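Local coordinates for DUF3013 family protein (Enterococcus faecalis, PDB 3NAT) that is of unknown function, a member of the DUF3013 family that folds as an alpha-beta half sandwich, at residues Leu43-Asn48 against Asp121-Leu126; Ile66-Gly71 against Phe134-Glu139; Asp70-Tyr75 against Glu86-Ile91; Arg100-Asp105 against Lys149-Glu154. All blocks are in the same frame, centred on the assembly; numbering follows the deposited sequence.

Interactions 1, 2 and 3 all bear on the four-stranded mixed sheet, whereas interaction 4 joins two helices. Interactions 1 and 2 touch, since strands 36-46 and 65-75 are sheet neighbours, and interactions 2 and 3 share Asp70 and Gly71. Interactions 1, 3 and 4 are partly buried; interaction 3 lies nearest the chain's centre and has the largest interface, 628 Å², built on main-chain hydrogen bonds. Interaction 2 is a surface contact of aromatic rings and a water bridge; interaction 1 is mainly apolar, with no hydrogen bonds. Helix 101-125 serves both interaction 1 and interaction 4, whose centres lie about 33 Å apart on opposite sides of the chain's centre; only interaction 4 brings charged groups together.

Interaction 1: Leu43-Asn48 against Asp121-Leu126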
# COMPACT_ATOMS: atom_id res chain seq x y z
N LEU A 43 0.23 22.84 8.71
CA LEU A 43 -0.43 23.74 9.66
C LEU A 43 0.60 24.62 10.38
O LEU A 43 1.71 24.18 10.67
CB LEU A 43 -1.24 22.95 10.69
CG LEU A 43 -2.36 22.07 10.13
CD1 LEU A 43 -3.17 21.41 11.24
CD2 LEU A 43 -3.26 22.88 9.22
N TYR A 44 0.22 25.86 10.64
CA TYR A 44 1.06 26.76 11.43
C TYR A 44 0.32 27.23 12.67
O TYR A 44 -0.90 27.26 12.71
CB TYR A 44 1.50 27.96 10.59
CG TYR A 44 2.26 27.58 9.33
CD1 TYR A 44 3.61 27.25 9.39
CD2 TYR A 44 1.63 27.56 8.10
CE1 TYR A 44 4.31 26.90 8.23
CE2 TYR A 44 2.32 27.22 6.95
CZ TYR A 44 3.66 26.90 7.02
OH TYR A 44 4.34 26.56 5.87
N ALA A 45 1.08 27.58 13.70
CA ALA A 45 0.52 28.11 14.93
C ALA A 45 1.57 28.90 15.69
O ALA A 45 2.77 28.61 15.60
CB ALA A 45 -0.04 26.99 15.80
N GLU A 46 1.12 29.91 16.43
CA GLU A 46 2.03 30.79 17.15
C GLU A 46 2.37 30.21 18.52
O GLU A 46 1.48 29.89 19.31
CB GLU A 46 1.41 32.17 17.29
CG GLU A 46 2.35 33.23 17.83
CD GLU A 46 1.65 34.55 18.06
OE1 GLU A 46 2.16 35.36 18.87
OE2 GLU A 46 0.59 34.78 17.43
N ASN A 47 3.66 30.07 18.80
CA ASN A 47 4.13 29.52 20.07
C ASN A 47 4.33 30.61 21.13
O ASN A 47 5.23 31.44 21.02
CB ASN A 47 5.44 28.76 19.87
CG ASN A 47 5.79 27.88 21.04
OD1 ASN A 47 4.97 27.67 21.94
ND2 ASN A 47 7.01 27.36 21.05
N ASN A 48 3.49 30.60 22.16
CA ASN A 48 3.50 31.66 23.16
C ASN A 48 4.23 31.32 24.45
O ASN A 48 5.27 31.91 24.75
CB ASN A 48 2.07 32.13 23.46
CG ASN A 48 1.46 32.91 22.32
OD1 ASN A 48 2.18 33.49 21.50
ND2 ASN A 48 0.14 32.94 22.26
N ASP A 121 -7.14 21.12 17.42
CA ASP A 121 -6.25 20.33 18.26
C ASP A 121 -4.86 20.95 18.45
O ASP A 121 -4.26 20.82 19.52
CB ASP A 121 -6.13 18.91 17.71
CG ASP A 121 -7.42 18.12 17.82
OD1 ASP A 121 -8.37 18.64 18.44
OD2 ASP A 121 -7.49 16.98 17.30
N LEU A 122 -4.35 21.62 17.42
CA LEU A 122 -3.03 22.25 17.50
C LEU A 122 -3.03 23.40 18.50
O LEU A 122 -2.20 23.44 19.40
CB LEU A 122 -2.55 22.75 16.14
CG LEU A 122 -1.11 23.26 16.17
CD1 LEU A 122 -0.21 22.18 16.76
CD2 LEU A 122 -0.61 23.65 14.81
N LEU A 123 -3.94 24.34 18.32
CA LEU A 123 -4.09 25.43 19.27
C LEU A 123 -4.30 24.91 20.70
O LEU A 123 -3.78 25.48 21.66
CB LEU A 123 -5.22 26.36 18.86
CG LEU A 123 -4.87 27.39 17.78
CD1 LEU A 123 -3.44 27.86 17.95
CD2 LEU A 123 -5.04 26.82 16.39
N ASP A 124 -5.06 23.83 20.84
CA ASP A 124 -5.31 23.21 22.14
C ASP A 124 -4.03 22.61 22.68
O ASP A 124 -3.79 22.58 23.88
CB ASP A 124 -6.38 22.12 22.03
CG ASP A 124 -7.78 22.67 21.88
OD1 ASP A 124 -7.93 23.83 21.43
OD2 ASP A 124 -8.74 21.94 22.21
N PHE A 125 -3.20 22.11 21.77
CA PHE A 125 -1.93 21.51 22.15
C PHE A 125 -1.06 22.49 22.92
O PHE A 125 -0.57 22.18 24.00
CB PHE A 125 -1.20 21.02 20.89
CG PHE A 125 0.08 20.30 21.17
CD1 PHE A 125 0.08 19.10 21.86
CD2 PHE A 125 1.29 20.81 20.73
CE1 PHE A 125 1.26 18.44 22.11
CE2 PHE A 125 2.47 20.14 20.97
CZ PHE A 125 2.45 18.96 21.66
N LEU A 126 -0.90 23.70 22.38
CA LEU A 126 0.04 24.68 22.93
C LEU A 126 -0.46 25.45 24.15
O LEU A 126 0.25 26.31 24.67
CB LEU A 126 0.42 25.68 21.85
CG LEU A 126 0.94 25.08 20.55
CD1 LEU A 126 0.99 26.16 19.49
CD2 LEU A 126 2.30 24.45 20.79
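Ala45 presents its methyl group to a cluster of three leucines at and near the end of helix 101-125; Leu122 reaches it with CD2, Leu123 and Leu126 each with CD1. Leu122 comes closest: its CG stands anti to the backbone N (chi1 -173°), which carries CD2 to 3.5 Å from Ala45 CB. The same CD2 also lies 4.2 Å from CB of Leu43, two residues earlier and pointing to the same side. From the helix's more exposed flank, Leu123 swings CD1 inward to 4.1 Å from Ala45 CB. Leu126 has CG beside the backbone N (chi1 -53°) and brings CD1 to 3.9 Å from Ala45 CB. These apolar contacts, with local axes that approach to 9.0 Å and run in roughly the same direction, at 31°, mark helix-on-sheet packing of an alpha-beta half sandwich, the C-terminal end of helix 101-125 lying over strand 36-46. No hydrogen bond joins the two segments. Leu126 CD1 also rests 3.8 Å from Glu46 O, where the strand gives way to a loop. Tyr44 and Glu46 direct their CB atoms away from the helix, and Ile66 of the adjoining strand 65-75 touches both Ala45 and Leu126.

Interaction 2: Ile66-Gly71 against Phe134-Glu139; sequences IEFEDG and FELHWE
Phe68 leaves strand 65-75 with its CB directed toward the 134-139 loop, and CG stands anti to the backbone N (chi1 180°), so that the ring extends outward from the sheet. From CG onward it meets Phe134. CD1 is the nearest atom, 3.7 Å from Phe134 CE2, while CE1 stands 3.9 Å from Phe134 CD2. These atoms belong to the edge of Phe134, which is directed at one face of Phe68 and is displaced toward the rim of that ring. The centroids are 5.1 Å apart and the planes stand at 87°, the geometry of a T-shaped (edge-to-face) pair. On the other side of the ring outline, CE2 lies 4.0 Å from Leu136 CD2, an oblique apolar contact. At the tip, CZ meets backbone, 4.3 Å from Glu135 CA.

Two residues along the strand, Asp70 adds a polar link. A water donates to Asp70 OD2 at 2.8 Å and accepts from Leu136 N, so it bridges the segments where no direct hydrogen bond does. The other oxygen, OD1, uses its anti lone pair to receive Gly71 N at 2.7 Å, which holds the carboxylate against its own strand. Phe134 is backed by Leu122 and Phe125 of helix 101-125. The contact thus fits the loop connecting helices 101-125 and 140-151 against a central strand, a loop-on-sheet packing near the surface of the alpha-beta half sandwich.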
# COMPACT_ATOMS: atom_id res chain seq x y z
N ILE A 66 5.30 27.71 15.23
CA ILE A 66 5.50 26.31 14.89
C ILE A 66 4.85 25.92 13.57
O ILE A 66 3.87 26.52 13.13
CB ILE A 66 4.97 25.37 15.99
CG1 ILE A 66 3.46 25.43 16.06
CG2 ILE A 66 5.56 25.73 17.35
CD1 ILE A 66 2.90 24.65 17.22
N GLU A 67 5.41 24.90 12.94
CA GLU A 67 4.90 24.39 11.68
C GLU A 67 4.75 22.89 11.77
O GLU A 67 5.63 22.19 12.28
CB GLU A 67 5.86 24.75 10.55
CG GLU A 67 5.90 23.72 9.43
CD GLU A 67 6.50 24.28 8.16
OE1 GLU A 67 7.15 25.34 8.23
OE2 GLU A 67 6.32 23.66 7.08
N PHE A 68 3.63 22.37 11.30
CA PHE A 68 3.43 20.94 11.28
C PHE A 68 3.14 20.49 9.86
O PHE A 68 2.23 21.00 9.22
CB PHE A 68 2.30 20.54 12.21
CG PHE A 68 2.04 19.07 12.24
CD1 PHE A 68 2.53 18.30 13.27
CD2 PHE A 68 1.32 18.46 11.23
CE1 PHE A 68 2.30 16.95 13.30
CE2 PHE A 68 1.09 17.11 11.25
CZ PHE A 68 1.58 16.35 12.30
N GLU A 69 3.92 19.54 9.37
CA GLU A 69 3.72 19.07 8.01
C GLU A 69 3.39 17.59 7.98
O GLU A 69 3.86 16.82 8.81
CB GLU A 69 4.96 19.34 7.17
CG GLU A 69 4.84 18.84 5.75
CD GLU A 69 6.04 19.19 4.91
OE1 GLU A 69 6.99 18.37 4.86
OE2 GLU A 69 6.04 20.28 4.29
N ASP A 70 2.55 17.20 7.03
CA ASP A 70 2.22 15.79 6.83
C ASP A 70 1.89 15.53 5.36
O ASP A 70 1.86 16.45 4.55
CB ASP A 70 1.06 15.37 7.73
CG ASP A 70 1.16 13.91 8.16
OD1 ASP A 70 1.76 13.10 7.42
OD2 ASP A 70 0.63 13.58 9.24
N GLY A 71 1.66 14.27 5.02
CA GLY A 71 1.38 13.88 3.65
C GLY A 71 0.43 12.71 3.52
O GLY A 71 0.43 11.79 4.35
N PHE A 134 0.51 16.00 19.79
CA PHE A 134 -0.34 16.46 18.69
C PHE A 134 -0.03 15.76 17.37
O PHE A 134 1.12 15.69 16.93
CB PHE A 134 -0.23 17.96 18.47
CG PHE A 134 -0.90 18.40 17.19
CD1 PHE A 134 -2.21 18.83 17.20
CD2 PHE A 134 -0.22 18.33 15.98
CE1 PHE A 134 -2.83 19.21 16.03
CE2 PHE A 134 -0.83 18.71 14.81
CZ PHE A 134 -2.14 19.15 14.83
N GLU A 135 -1.08 15.27 16.73
CA GLU A 135 -0.98 14.72 15.40
C GLU A 135 -2.31 14.89 14.67
O GLU A 135 -3.26 15.45 15.21
CB GLU A 135 -0.56 13.25 15.43
CG GLU A 135 -1.47 12.34 16.24
CD GLU A 135 -0.92 10.92 16.35
OE1 GLU A 135 -1.35 10.18 17.26
OE2 GLU A 135 -0.04 10.54 15.54
N LEU A 136 -2.35 14.40 13.44
CA LEU A 136 -3.55 14.44 12.63
C LEU A 136 -4.23 13.08 12.67
O LEU A 136 -3.56 12.05 12.73
CB LEU A 136 -3.17 14.78 11.20
CG LEU A 136 -3.50 16.18 10.70
CD1 LEU A 136 -3.50 17.18 11.82
CD2 LEU A 136 -2.54 16.58 9.59
N HIS A 137 -5.55 13.08 12.66
CA HIS A 137 -6.28 11.83 12.77
C HIS A 137 -7.11 11.53 11.54
O HIS A 137 -8.01 12.28 11.18
CB HIS A 137 -7.15 11.84 14.02
CG HIS A 137 -6.38 12.11 15.28
ND1 HIS A 137 -5.53 11.18 15.84
CD2 HIS A 137 -6.31 13.22 16.05
CE1 HIS A 137 -4.98 11.70 16.92
NE2 HIS A 137 -5.43 12.94 17.07
N TRP A 138 -6.78 10.42 10.89
CA TRP A 138 -7.51 9.99 9.72
C TRP A 138 -8.30 8.74 10.06
O TRP A 138 -7.75 7.65 10.11
CB TRP A 138 -6.54 9.73 8.57
CG TRP A 138 -7.21 9.36 7.32
CD1 TRP A 138 -7.68 8.13 6.96
CD2 TRP A 138 -7.52 10.23 6.23
NE1 TRP A 138 -8.25 8.18 5.72
CE2 TRP A 138 -8.16 9.46 5.25
CE3 TRP A 138 -7.31 11.59 5.98
CZ2 TRP A 138 -8.60 10.00 4.04
CZ3 TRP A 138 -7.74 12.12 4.78
CH2 TRP A 138 -8.38 11.33 3.83
N GLU A 139 -9.59 8.91 10.32
CA GLU A 139 -10.49 7.80 10.63
C GLU A 139 -11.15 7.28 9.36
O GLU A 139 -12.06 7.90 8.83
CB GLU A 139 -11.58 8.25 11.59
CG GLU A 139 -11.09 8.67 12.94
CD GLU A 139 -10.71 7.49 13.81
OE1 GLU A 139 -11.19 6.37 13.52
OE2 GLU A 139 -9.95 7.69 14.78
O HOH W 1 -0.39 13.31 11.83

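Interaction 3: Asp70-Tyr75 against Glu86-Ile91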
# COMPACT_ATOMS: atom_id res chain seq x y z
N ASP A 70 2.55 17.20 7.03
CA ASP A 70 2.22 15.79 6.83
C ASP A 70 1.89 15.53 5.36
O ASP A 70 1.86 16.45 4.55
CB ASP A 70 1.06 15.37 7.73
CG ASP A 70 1.16 13.91 8.16
OD1 ASP A 70 1.76 13.10 7.42
OD2 ASP A 70 0.63 13.58 9.24
N GLY A 71 1.66 14.27 5.02
CA GLY A 71 1.38 13.88 3.65
C GLY A 71 0.43 12.71 3.52
O GLY A 71 0.43 11.79 4.35
N LEU A 72 -0.37 12.76 2.46
CA LEU A 72 -1.34 11.72 2.13
C LEU A 72 -1.02 11.17 0.74
O LEU A 72 -0.92 11.93 -0.22
CB LEU A 72 -2.75 12.30 2.17
CG LEU A 72 -3.20 12.90 3.50
CD1 LEU A 72 -2.66 14.30 3.68
CD2 LEU A 72 -4.71 12.91 3.60
N LEU A 73 -0.87 9.85 0.62
CA LEU A 73 -0.34 9.28 -0.61
C LEU A 73 -1.30 8.45 -1.45
O LEU A 73 -2.06 7.63 -0.94
CB LEU A 73 0.89 8.43 -0.29
CG LEU A 73 1.74 8.01 -1.49
CD1 LEU A 73 2.50 9.21 -2.03
CD2 LEU A 73 2.70 6.91 -1.07
N PHE A 74 -1.25 8.65 -2.76
CA PHE A 74 -1.98 7.82 -3.70
C PHE A 74 -0.99 6.94 -4.43
O PHE A 74 0.01 7.44 -4.96
CB PHE A 74 -2.70 8.68 -4.71
CG PHE A 74 -3.85 9.44 -4.14
CD1 PHE A 74 -5.10 8.84 -4.04
CD2 PHE A 74 -3.71 10.75 -3.73
CE1 PHE A 74 -6.18 9.54 -3.53
CE2 PHE A 74 -4.78 11.45 -3.21
CZ PHE A 74 -6.02 10.84 -3.11
N TYR A 75 -1.24 5.63 -4.46
CA TYR A 75 -0.26 4.72 -5.03
C TYR A 75 -0.89 3.60 -5.82
O TYR A 75 -2.02 3.19 -5.55
CB TYR A 75 0.60 4.12 -3.93
CG TYR A 75 -0.14 3.15 -3.04
CD1 TYR A 75 0.07 1.78 -3.14
CD2 TYR A 75 -1.08 3.59 -2.14
CE1 TYR A 75 -0.61 0.88 -2.33
CE2 TYR A 75 -1.78 2.70 -1.33
CZ TYR A 75 -1.53 1.35 -1.42
OH TYR A 75 -2.23 0.48 -0.61
N GLU A 86 5.02 6.25 6.58
CA GLU A 86 5.57 7.58 6.30
C GLU A 86 4.48 8.64 6.16
O GLU A 86 4.75 9.84 6.18
CB GLU A 86 6.43 7.59 5.04
CG GLU A 86 7.81 6.98 5.19
CD GLU A 86 8.60 7.00 3.90
OE1 GLU A 86 8.30 7.84 3.02
OE2 GLU A 86 9.54 6.18 3.75
N TYR A 87 3.24 8.18 6.01
CA TYR A 87 2.15 9.07 5.67
C TYR A 87 0.96 8.93 6.59
O TYR A 87 0.89 8.00 7.39
CB TYR A 87 1.70 8.80 4.24
CG TYR A 87 2.83 8.67 3.26
CD1 TYR A 87 3.26 9.75 2.51
CD2 TYR A 87 3.47 7.45 3.09
CE1 TYR A 87 4.30 9.63 1.60
CE2 TYR A 87 4.51 7.32 2.18
CZ TYR A 87 4.92 8.41 1.44
OH TYR A 87 5.95 8.28 0.54
N LEU A 88 0.03 9.87 6.46
CA LEU A 88 -1.17 9.90 7.28
C LEU A 88 -2.10 8.78 6.82
O LEU A 88 -2.61 8.01 7.63
CB LEU A 88 -1.84 11.26 7.12
CG LEU A 88 -2.67 11.86 8.24
CD1 LEU A 88 -3.93 12.49 7.69
CD2 LEU A 88 -3.00 10.84 9.29
N VAL A 89 -2.31 8.70 5.50
CA VAL A 89 -3.11 7.67 4.85
C VAL A 89 -2.37 7.27 3.60
O VAL A 89 -1.59 8.05 3.05
CB VAL A 89 -4.47 8.19 4.35
CG1 VAL A 89 -5.58 7.24 4.72
CG2 VAL A 89 -4.73 9.58 4.84
N THR A 90 -2.67 6.08 3.11
CA THR A 90 -2.04 5.58 1.91
C THR A 90 -3.13 4.99 1.06
O THR A 90 -3.58 3.87 1.29
CB THR A 90 -0.98 4.52 2.27
OG1 THR A 90 0.23 5.17 2.64
CG2 THR A 90 -0.68 3.65 1.10
N ILE A 91 -3.58 5.75 0.07
CA ILE A 91 -4.75 5.39 -0.72
C ILE A 91 -4.39 4.78 -2.06
O ILE A 91 -3.76 5.42 -2.90
CB ILE A 91 -5.62 6.61 -0.99
CG1 ILE A 91 -5.96 7.30 0.33
CG2 ILE A 91 -6.87 6.20 -1.74
CD1 ILE A 91 -6.81 8.51 0.17
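Three main-chain hydrogen bonds follow a parallel register that pairs Leu73 with Thr90 and Phe74 with Ile91. Leu73 is held through both its polar backbone atoms: its N donates to Val89 O at 3.1 Å, with an N-H...O angle of 176°, and its O accepts from Ile91 N at 2.6 Å, nearly along the C=O axis. Tyr75 N then donates to Ile91 O at 3.0 Å. A fourth, almost straight bond, Leu88 N to Gly71 O at 2.9 Å, lies outside this register, shifted by one residue from Val89.

Side chains close in around this backbone. Leu73 takes CG anti to the backbone N (chi1 -168°), and its CD2 lies over one face of Tyr87, 4.0 Å from the ring centroid and 24° off the normal, a CH-pi contact. Gly71 O lies at the edge of the same ring. On the sheet's other face, Phe74 and Ile91 run side by side, Phe74 CD1 3.8 Å from Ile91 CB. Leu72 is likewise alongside Val89, its CD2 3.6 Å from Val89 CG2.

Thr90 O is hydrogen-bonded to a citrate, probably from the crystallisation liquor; the Tyr75 side chain lies about 4 Å from a zinc ion and packs on Pro77 of the second subunit. Both neighbouring helices cover the Phe74 and Ile91 face: Phe107 of helix 101-125 meets Leu72, Phe74 and Ile91, and Met9 and Leu13 of helix 9-20 pack on Phe74. Glu38 touches Leu73 and Tyr87. Strand 65-75 lies between antiparallel strand 36-46 and strand 90-92, an outermost strand within this chain.

Interaction 4: Arg100-Asp105 against Lys149-Glu154; sequences RKAVLD and KVAETE
Glu154 holds CG in the crowded position between the backbone N and the carbonyl carbon (chi1 51°), and beyond CG the chain runs extended, carrying its carboxylate across to helix 101-125. Lys101 answers with CG anti to the backbone N (chi1 -171°) and bends only at its last two torsions. The two chains therefore cross at about a right angle: Lys101 CE is 3.2 Å from Glu154 OE2, while Lys101 NZ stops 4.2 Å from that oxygen, beyond salt-bridge range. NZ instead forms a salt bridge with Asp105 OD2 at 3.4 Å, one turn along its own helix, whose hydrogen bond is weak, and is hydrogen-bonded to Tyr12 OH. Asp105 OD1 shares that tyrosine hydroxyl, so helix 9-20 helps to place both groups.

Asp105 OD2 and Glu154 OE2 come close as two acceptors, like charges whose repulsion the nearby Lys101 probably moderates. Beside this charged group, the start of helix 101-125 meets the end of helix 140-151 in apolar packing of Ala102 against Val150 and Ala151, with the CA atoms of Ala102 and Ala151 5.4 Å apart. Val150, its CG1 anti to the backbone N, places that methyl 4.0 Å from Ala102 CB and also against Asp105 CB. Arg100, at the N-cap position, turns the edge of its guanidinium toward the methyl of Ala151, with NH2 3.8 Å from Ala151 CB.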
# COMPACT_ATOMS: atom_id res chain seq x y z
N ARG A 100 -12.71 6.23 -8.56
CA ARG A 100 -14.03 6.80 -8.74
C ARG A 100 -13.97 8.25 -8.28
O ARG A 100 -13.25 8.59 -7.33
CB ARG A 100 -15.07 6.03 -7.93
CG ARG A 100 -15.53 4.74 -8.59
CD ARG A 100 -16.21 3.83 -7.59
NE ARG A 100 -17.29 4.50 -6.88
CZ ARG A 100 -17.36 4.63 -5.55
NH1 ARG A 100 -16.41 4.13 -4.77
NH2 ARG A 100 -18.39 5.27 -5.00
N LYS A 101 -14.71 9.10 -8.96
CA LYS A 101 -14.75 10.51 -8.62
C LYS A 101 -15.17 10.68 -7.16
O LYS A 101 -14.61 11.50 -6.44
CB LYS A 101 -15.74 11.22 -9.54
CG LYS A 101 -15.74 12.72 -9.45
CD LYS A 101 -16.75 13.29 -10.41
CE LYS A 101 -17.49 14.46 -9.80
NZ LYS A 101 -16.61 15.64 -9.64
N ALA A 102 -16.15 9.88 -6.74
CA ALA A 102 -16.73 9.98 -5.39
C ALA A 102 -15.68 9.84 -4.31
O ALA A 102 -15.77 10.45 -3.25
CB ALA A 102 -17.81 8.94 -5.20
N VAL A 103 -14.68 9.02 -4.59
CA VAL A 103 -13.57 8.82 -3.67
C VAL A 103 -12.66 10.04 -3.66
O VAL A 103 -12.25 10.50 -2.59
CB VAL A 103 -12.73 7.64 -4.11
CG1 VAL A 103 -11.48 7.53 -3.24
CG2 VAL A 103 -13.56 6.38 -4.06
N LEU A 104 -12.32 10.54 -4.83
CA LEU A 104 -11.51 11.74 -4.91
C LEU A 104 -12.22 12.84 -4.15
O LEU A 104 -11.60 13.62 -3.44
CB LEU A 104 -11.32 12.17 -6.36
CG LEU A 104 -10.07 11.70 -7.12
CD1 LEU A 104 -8.88 11.62 -6.20
CD2 LEU A 104 -10.30 10.37 -7.79
N ASP A 105 -13.54 12.89 -4.30
CA ASP A 105 -14.33 13.94 -3.69
C ASP A 105 -14.46 13.77 -2.18
O ASP A 105 -14.32 14.73 -1.44
CB ASP A 105 -15.70 14.00 -4.33
CG ASP A 105 -15.67 14.67 -5.68
OD1 ASP A 105 -14.67 15.35 -5.96
OD2 ASP A 105 -16.64 14.51 -6.46
N LYS A 149 -21.49 9.68 1.22
CA LYS A 149 -22.34 10.85 1.22
C LYS A 149 -22.32 11.55 -0.15
O LYS A 149 -23.32 12.11 -0.58
CB LYS A 149 -21.96 11.81 2.36
CG LYS A 149 -22.61 11.44 3.70
CD LYS A 149 -22.37 12.51 4.76
CE LYS A 149 -20.95 12.44 5.30
NZ LYS A 149 -20.67 13.52 6.28
N VAL A 150 -21.17 11.48 -0.81
CA VAL A 150 -21.01 11.98 -2.16
C VAL A 150 -21.58 10.99 -3.18
O VAL A 150 -22.24 11.36 -4.15
CB VAL A 150 -19.51 12.23 -2.49
CG1 VAL A 150 -19.33 12.49 -3.98
CG2 VAL A 150 -18.94 13.39 -1.65
N ALA A 151 -21.33 9.70 -2.96
CA ALA A 151 -21.76 8.67 -3.89
C ALA A 151 -23.28 8.59 -4.07
O ALA A 151 -23.78 7.86 -4.93
CB ALA A 151 -21.20 7.31 -3.45
N GLU A 152 -24.01 9.35 -3.26
CA GLU A 152 -25.46 9.39 -3.38
C GLU A 152 -25.92 10.69 -4.03
O GLU A 152 -27.07 10.83 -4.43
CB GLU A 152 -26.12 9.23 -2.01
CG GLU A 152 -25.89 7.87 -1.39
CD GLU A 152 -26.57 7.74 -0.04
OE1 GLU A 152 -26.53 8.71 0.75
OE2 GLU A 152 -27.14 6.66 0.23
N THR A 153 -24.99 11.64 -4.14
CA THR A 153 -25.25 12.91 -4.80
C THR A 153 -25.20 12.78 -6.32
O THR A 153 -26.01 13.38 -7.03
CB THR A 153 -24.21 13.97 -4.39
OG1 THR A 153 -24.39 14.31 -3.01
CG2 THR A 153 -24.36 15.23 -5.24
N GLU A 154 -24.26 11.98 -6.80
CA GLU A 154 -23.98 11.91 -8.23
C GLU A 154 -23.79 10.49 -8.75
O GLU A 154 -23.77 9.53 -7.98
CB GLU A 154 -22.75 12.77 -8.55
CG GLU A 154 -21.55 12.48 -7.68
CD GLU A 154 -20.39 13.40 -7.97
OE1 GLU A 154 -20.63 14.45 -8.60
OE2 GLU A 154 -19.25 13.09 -7.56